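Local coordinates for protein glycerol trinitrate reductase (Agrobacterium tumefaciens, PDB 5EPD) that probably uses an FMN cofactor to reduce glycerol trinitrate, as an Old Yellow Enzyme-type oxidoreductase, at residues Val195-Asp209 and Arg225-Ala237. Residues are numbered along the deposited sequence; the frame is centred on the assembly and turned at random.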
loop_
_atom_site.group_PDB
_atom_site.type_symbol
_atom_site.label_atom_id
_atom_site.label_comp_id
_atom_site.label_asym_id
_atom_site.label_seq_id
_atom_site.Cartn_x
_atom_site.Cartn_y
_atom_site.Cartn_z
ATOM N N VAL A 195 -0.796 5.449 3.757
ATOM C CA VAL A 195 -0.821 4.644 4.980
ATOM C C VAL A 195 -1.433 3.271 4.647
ATOM O O VAL A 195 -2.553 3.196 4.108
ATOM C CB VAL A 195 -1.625 5.400 6.091
ATOM C CG1 VAL A 195 -1.829 4.545 7.346
ATOM C CG2 VAL A 195 -0.912 6.702 6.454
ATOM N N HIS A 196 -0.715 2.182 4.931
ATOM C CA HIS A 196 -1.305 0.855 4.674
ATOM C C HIS A 196 -2.304 0.459 5.809
ATOM O O HIS A 196 -1.917 -0.092 6.875
ATOM C CB HIS A 196 -0.218 -0.224 4.449
ATOM C CG HIS A 196 -0.697 -1.442 3.696
ATOM N ND1 HIS A 196 -2.035 -1.747 3.514
ATOM C CD2 HIS A 196 -0.002 -2.443 3.102
ATOM C CE1 HIS A 196 -2.143 -2.866 2.818
ATOM N NE2 HIS A 196 -0.921 -3.310 2.555
ATOM N N GLY A 197 -3.591 0.744 5.562
ATOM C CA GLY A 197 -4.662 0.452 6.526
ATOM C C GLY A 197 -5.472 -0.796 6.178
ATOM O O GLY A 197 -6.558 -1.011 6.752
ATOM N N ALA A 198 -4.912 -1.643 5.292
ATOM C CA ALA A 198 -5.627 -2.785 4.665
ATOM C C ALA A 198 -4.910 -4.108 4.825
ATOM O O ALA A 198 -3.812 -4.190 5.413
ATOM C CB ALA A 198 -5.816 -2.515 3.172
ATOM N N ASN A 199 -5.571 -5.146 4.293
ATOM C CA ASN A 199 -4.955 -6.430 3.933
ATOM C C ASN A 199 -4.370 -7.173 5.126
ATOM O O ASN A 199 -3.361 -7.902 5.004
ATOM C CB ASN A 199 -3.915 -6.236 2.809
ATOM C CG ASN A 199 -4.512 -5.576 1.549
ATOM O OD1 ASN A 199 -5.737 -5.427 1.406
ATOM N ND2 ASN A 199 -3.640 -5.185 0.624
ATOM N N GLY A 200 -5.004 -6.968 6.284
ATOM C CA GLY A 200 -4.704 -7.737 7.508
ATOM C C GLY A 200 -3.508 -7.301 8.343
ATOM O O GLY A 200 -3.150 -7.984 9.293
ATOM N N TYR A 201 -2.888 -6.172 7.998
ATOM C CA TYR A 201 -1.682 -5.708 8.688
ATOM C C TYR A 201 -2.080 -4.859 9.901
ATOM O O TYR A 201 -3.267 -4.808 10.224
ATOM C CB TYR A 201 -0.795 -4.975 7.698
ATOM C CG TYR A 201 -0.375 -5.900 6.563
ATOM C CD1 TYR A 201 0.419 -7.023 6.811
ATOM C CD2 TYR A 201 -0.810 -5.683 5.258
ATOM C CE1 TYR A 201 0.795 -7.881 5.796
ATOM C CE2 TYR A 201 -0.432 -6.542 4.234
ATOM C CZ TYR A 201 0.379 -7.634 4.513
ATOM O OH TYR A 201 0.740 -8.479 3.507
ATOM N N LEU A 202 -1.106 -4.229 10.576
ATOM C CA LEU A 202 -1.276 -3.760 11.963
ATOM C C LEU A 202 -2.557 -2.965 12.168
ATOM O O LEU A 202 -3.365 -3.247 13.094
ATOM C CB LEU A 202 -0.088 -2.905 12.421
ATOM C CG LEU A 202 -0.124 -2.443 13.887
ATOM C CD1 LEU A 202 -0.126 -3.614 14.866
ATOM C CD2 LEU A 202 1.045 -1.530 14.213
ATOM N N LEU A 203 -2.748 -1.974 11.314
ATOM C CA LEU A 203 -3.792 -1.002 11.582
ATOM C C LEU A 203 -5.171 -1.629 11.386
ATOM O O LEU A 203 -6.112 -1.236 12.077
ATOM C CB LEU A 203 -3.613 0.259 10.723
ATOM C CG LEU A 203 -2.216 0.907 10.737
ATOM C CD1 LEU A 203 -2.136 2.151 9.845
ATOM C CD2 LEU A 203 -1.795 1.216 12.174
ATOM N N GLU A 204 -5.291 -2.580 10.446
ATOM C CA GLU A 204 -6.542 -3.304 10.217
ATOM C C GLU A 204 -6.762 -4.337 11.341
ATOM O O GLU A 204 -7.920 -4.638 11.721
ATOM C CB GLU A 204 -6.574 -4.004 8.842
ATOM C CG GLU A 204 -7.913 -4.726 8.579
ATOM C CD GLU A 204 -7.992 -5.504 7.262
ATOM O OE1 GLU A 204 -7.384 -6.599 7.150
ATOM O OE2 GLU A 204 -8.718 -5.047 6.354
ATOM N N GLN A 205 -5.672 -4.879 11.884
ATOM C CA GLN A 205 -5.793 -5.821 12.984
ATOM C C GLN A 205 -6.522 -5.130 14.129
ATOM O O GLN A 205 -7.303 -5.753 14.821
ATOM C CB GLN A 205 -4.429 -6.302 13.470
ATOM C CG GLN A 205 -3.795 -7.380 12.621
ATOM C CD GLN A 205 -2.283 -7.335 12.705
ATOM O OE1 GLN A 205 -1.704 -7.225 13.799
ATOM N NE2 GLN A 205 -1.629 -7.417 11.553
ATOM N N PHE A 206 -6.228 -3.842 14.316
ATOM C CA PHE A 206 -6.868 -3.027 15.345
ATOM C C PHE A 206 -8.314 -2.706 14.976
ATOM O O PHE A 206 -9.187 -2.759 15.839
ATOM C CB PHE A 206 -6.089 -1.705 15.573
ATOM C CG PHE A 206 -5.011 -1.792 16.629
ATOM C CD1 PHE A 206 -3.744 -2.265 16.315
ATOM C CD2 PHE A 206 -5.266 -1.394 17.945
ATOM C CE1 PHE A 206 -2.747 -2.334 17.280
ATOM C CE2 PHE A 206 -4.271 -1.472 18.916
ATOM C CZ PHE A 206 -3.005 -1.930 18.582
ATOM N N ALA A 207 -8.534 -2.345 13.711
ATOM C CA ALA A 207 -9.835 -1.976 13.203
ATOM C C ALA A 207 -10.908 -3.091 13.231
ATOM O O ALA A 207 -12.090 -2.825 13.485
ATOM C CB ALA A 207 -9.684 -1.443 11.782
ATOM N N LYS A 208 -10.495 -4.329 12.949
ATOM C CA LYS A 208 -11.422 -5.473 12.858
ATOM C C LYS A 208 -11.459 -6.349 14.133
ATOM O O LYS A 208 -10.427 -6.772 14.647
ATOM C CB LYS A 208 -11.088 -6.305 11.600
ATOM C CG LYS A 208 -11.402 -5.538 10.321
ATOM C CD LYS A 208 -11.111 -6.322 9.048
ATOM C CE LYS A 208 -11.596 -5.546 7.829
ATOM N NZ LYS A 208 -11.200 -6.181 6.539
ATOM N N ASP A 209 -12.668 -6.637 14.616
ATOM C CA ASP A 209 -12.866 -7.384 15.872
ATOM C C ASP A 209 -12.461 -8.848 15.830
ATOM O O ASP A 209 -12.295 -9.490 16.884
ATOM C CB ASP A 209 -14.307 -7.261 16.383
ATOM C CG ASP A 209 -15.375 -7.721 15.378
ATOM O OD1 ASP A 209 -15.099 -8.228 14.266
ATOM O OD2 ASP A 209 -16.558 -7.542 15.724
ATOM N N ARG A 225 -11.554 0.620 18.245
ATOM C CA ARG A 225 -10.868 -0.203 17.226
ATOM C C ARG A 225 -10.255 0.667 16.114
ATOM O O ARG A 225 -9.174 0.380 15.578
ATOM C CB ARG A 225 -11.839 -1.240 16.625
ATOM C CG ARG A 225 -11.994 -2.494 17.479
ATOM C CD ARG A 225 -12.628 -3.639 16.692
ATOM N NE ARG A 225 -13.900 -3.183 16.163
ATOM C CZ ARG A 225 -15.042 -3.159 16.850
ATOM N NH1 ARG A 225 -15.100 -3.611 18.105
ATOM N NH2 ARG A 225 -16.145 -2.688 16.275
ATOM N N ALA A 226 -10.961 1.750 15.805
ATOM C CA ALA A 226 -10.569 2.678 14.763
ATOM C C ALA A 226 -9.496 3.681 15.196
ATOM O O ALA A 226 -8.981 4.413 14.349
ATOM C CB ALA A 226 -11.802 3.427 14.273
ATOM N N ARG A 227 -9.136 3.701 16.483
ATOM C CA ARG A 227 -8.294 4.785 17.038
ATOM C C ARG A 227 -6.869 4.798 16.539
ATOM O O ARG A 227 -6.326 5.859 16.286
ATOM C CB ARG A 227 -8.260 4.759 18.574
ATOM C CG ARG A 227 -7.564 5.978 19.203
ATOM C CD ARG A 227 -7.634 5.958 20.726
ATOM N NE ARG A 227 -8.925 5.447 21.233
ATOM C CZ ARG A 227 -10.087 6.131 21.265
ATOM N NH1 ARG A 227 -10.171 7.375 20.797
ATOM N NH2 ARG A 227 -11.197 5.571 21.764
ATOM N N LEU A 228 -6.233 3.646 16.433
ATOM C CA LEU A 228 -4.839 3.667 15.985
ATOM C C LEU A 228 -4.767 4.142 14.537
ATOM O O LEU A 228 -3.988 5.047 14.230
ATOM C CB LEU A 228 -4.168 2.312 16.146
ATOM C CG LEU A 228 -2.664 2.265 15.881
ATOM C CD1 LEU A 228 -1.913 3.153 16.864
ATOM C CD2 LEU A 228 -2.173 0.834 15.941
ATOM N N MET A 229 -5.606 3.582 13.661
ATOM C CA MET A 229 -5.585 3.956 12.231
ATOM C C MET A 229 -5.721 5.468 12.058
ATOM O O MET A 229 -4.964 6.088 11.306
ATOM C CB MET A 229 -6.702 3.230 11.436
ATOM C CG MET A 229 -6.669 3.462 9.910
ATOM S SD MET A 229 -7.983 2.589 9.019
ATOM C CE MET A 229 -7.514 0.871 9.291
ATOM N N LEU A 230 -6.695 6.045 12.762
ATOM C CA LEU A 230 -6.982 7.463 12.676
ATOM C C LEU A 230 -5.867 8.304 13.304
ATOM O O LEU A 230 -5.499 9.346 12.752
ATOM C CB LEU A 230 -8.335 7.765 13.340
ATOM C CG LEU A 230 -9.580 7.136 12.695
ATOM C CD1 LEU A 230 -10.792 7.465 13.557
ATOM C CD2 LEU A 230 -9.788 7.617 11.259
ATOM N N GLU A 231 -5.327 7.855 14.433
ATOM C CA GLU A 231 -4.190 8.539 15.051
ATOM C C GLU A 231 -3.001 8.546 14.133
ATOM O O GLU A 231 -2.292 9.551 14.039
ATOM C CB GLU A 231 -3.800 7.895 16.383
ATOM C CG GLU A 231 -4.694 8.379 17.520
ATOM C CD GLU A 231 -4.443 7.664 18.825
ATOM O OE1 GLU A 231 -3.534 6.809 18.857
ATOM O OE2 GLU A 231 -5.165 7.960 19.803
ATOM N N VAL A 232 -2.771 7.420 13.458
ATOM C CA VAL A 232 -1.618 7.307 12.560
ATOM C C VAL A 232 -1.792 8.258 11.355
ATOM O O VAL A 232 -0.911 9.055 11.057
ATOM C CB VAL A 232 -1.354 5.837 12.132
ATOM C CG1 VAL A 232 -0.428 5.777 10.921
ATOM C CG2 VAL A 232 -0.748 5.037 13.279
ATOM N N THR A 233 -2.938 8.205 10.692
ATOM C CA THR A 233 -3.215 9.106 9.571
ATOM C C THR A 233 -3.204 10.607 9.975
ATOM O O THR A 233 -2.759 11.468 9.217
ATOM C CB THR A 233 -4.570 8.739 8.908
ATOM O OG1 THR A 233 -4.648 7.322 8.714
ATOM C CG2 THR A 233 -4.750 9.440 7.566
ATOM N N ALA A 234 -3.702 10.921 11.162
ATOM C CA ALA A 234 -3.711 12.307 11.656
ATOM C C ALA A 234 -2.285 12.862 11.862
ATOM O O ALA A 234 -1.997 14.025 11.519
ATOM C CB ALA A 234 -4.521 12.394 12.957
ATOM N N ALA A 235 -1.407 12.019 12.427
ATOM C CA ALA A 235 -0.012 12.380 12.667
ATOM C C ALA A 235 0.772 12.521 11.368
ATOM O O ALA A 235 1.599 13.417 11.244
ATOM C CB ALA A 235 0.646 11.357 13.566
ATOM N N VAL A 236 0.527 11.626 10.415
ATOM C CA VAL A 236 1.167 11.696 9.112
ATOM C C VAL A 236 0.688 12.944 8.374
ATOM O O VAL A 236 1.488 13.672 7.808
ATOM C CB VAL A 236 0.878 10.429 8.266
ATOM C CG1 VAL A 236 1.299 10.627 6.811
ATOM C CG2 VAL A 236 1.586 9.219 8.853
ATOM N N ALA A 237 -0.622 13.183 8.389
ATOM C CA ALA A 237 -1.191 14.360 7.740
ATOM C C ALA A 237 -0.623 15.662 8.309
ATOM O O ALA A 237 -0.386 16.606 7.561
ATOM C CB ALA A 237 -2.710 14.349 7.849
HETATM O O HOH W 1 -7.431 0.729 13.882
#
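One face of the Phe206 ring carries the CD2 methyl of Leu228, a CH-pi contact with CD2 3.7 Å from the ring centroid and displaced toward the CD1-CE1 rim; Leu202 O lies in plane at the ring's edge. The guanidinium of Arg225 has Asp209 CB over one face and Ala207 O at its edge, in plane, where Arg225 NE gives Ala207 O a weak bond of 3.3 Å, bent to 130° at the hydrogen. The stronger partner of that NE is Gln266, while the Asp209 carboxylate turns to Ser261. Where Arg225 leads into helix 227-237, a water donates to Leu203 O at 3.0 Å; its 2.5 Å separation from Arg225 O is doubtfully short. Leu228 also meets Leu203 at about a right angle, its CD2 3.8 Å from Leu203 CD2, and Val232 CG2 packs against that same Leu203 methyl. Met229 runs extended until chi3 (-66°), where the bend brings CE to 3.3 Å from Gly197 O, just before the Ala198-Tyr201 turn, and close to Ala207 CB. Farther along, Val195 CG1 reaches Val232 CG1 at 4.0 Å; Thr233 OG1, beside it, is bonded back to Met229 O. The axes of helix segments 202-207 and 227-237 approach to 8.5 Å, their N-to-C directions 139° apart: an extra short helix after strand 193-196 lies against the main helix leading to strand 245-249, within a beta-alpha-beta crossover of the TIM barrel.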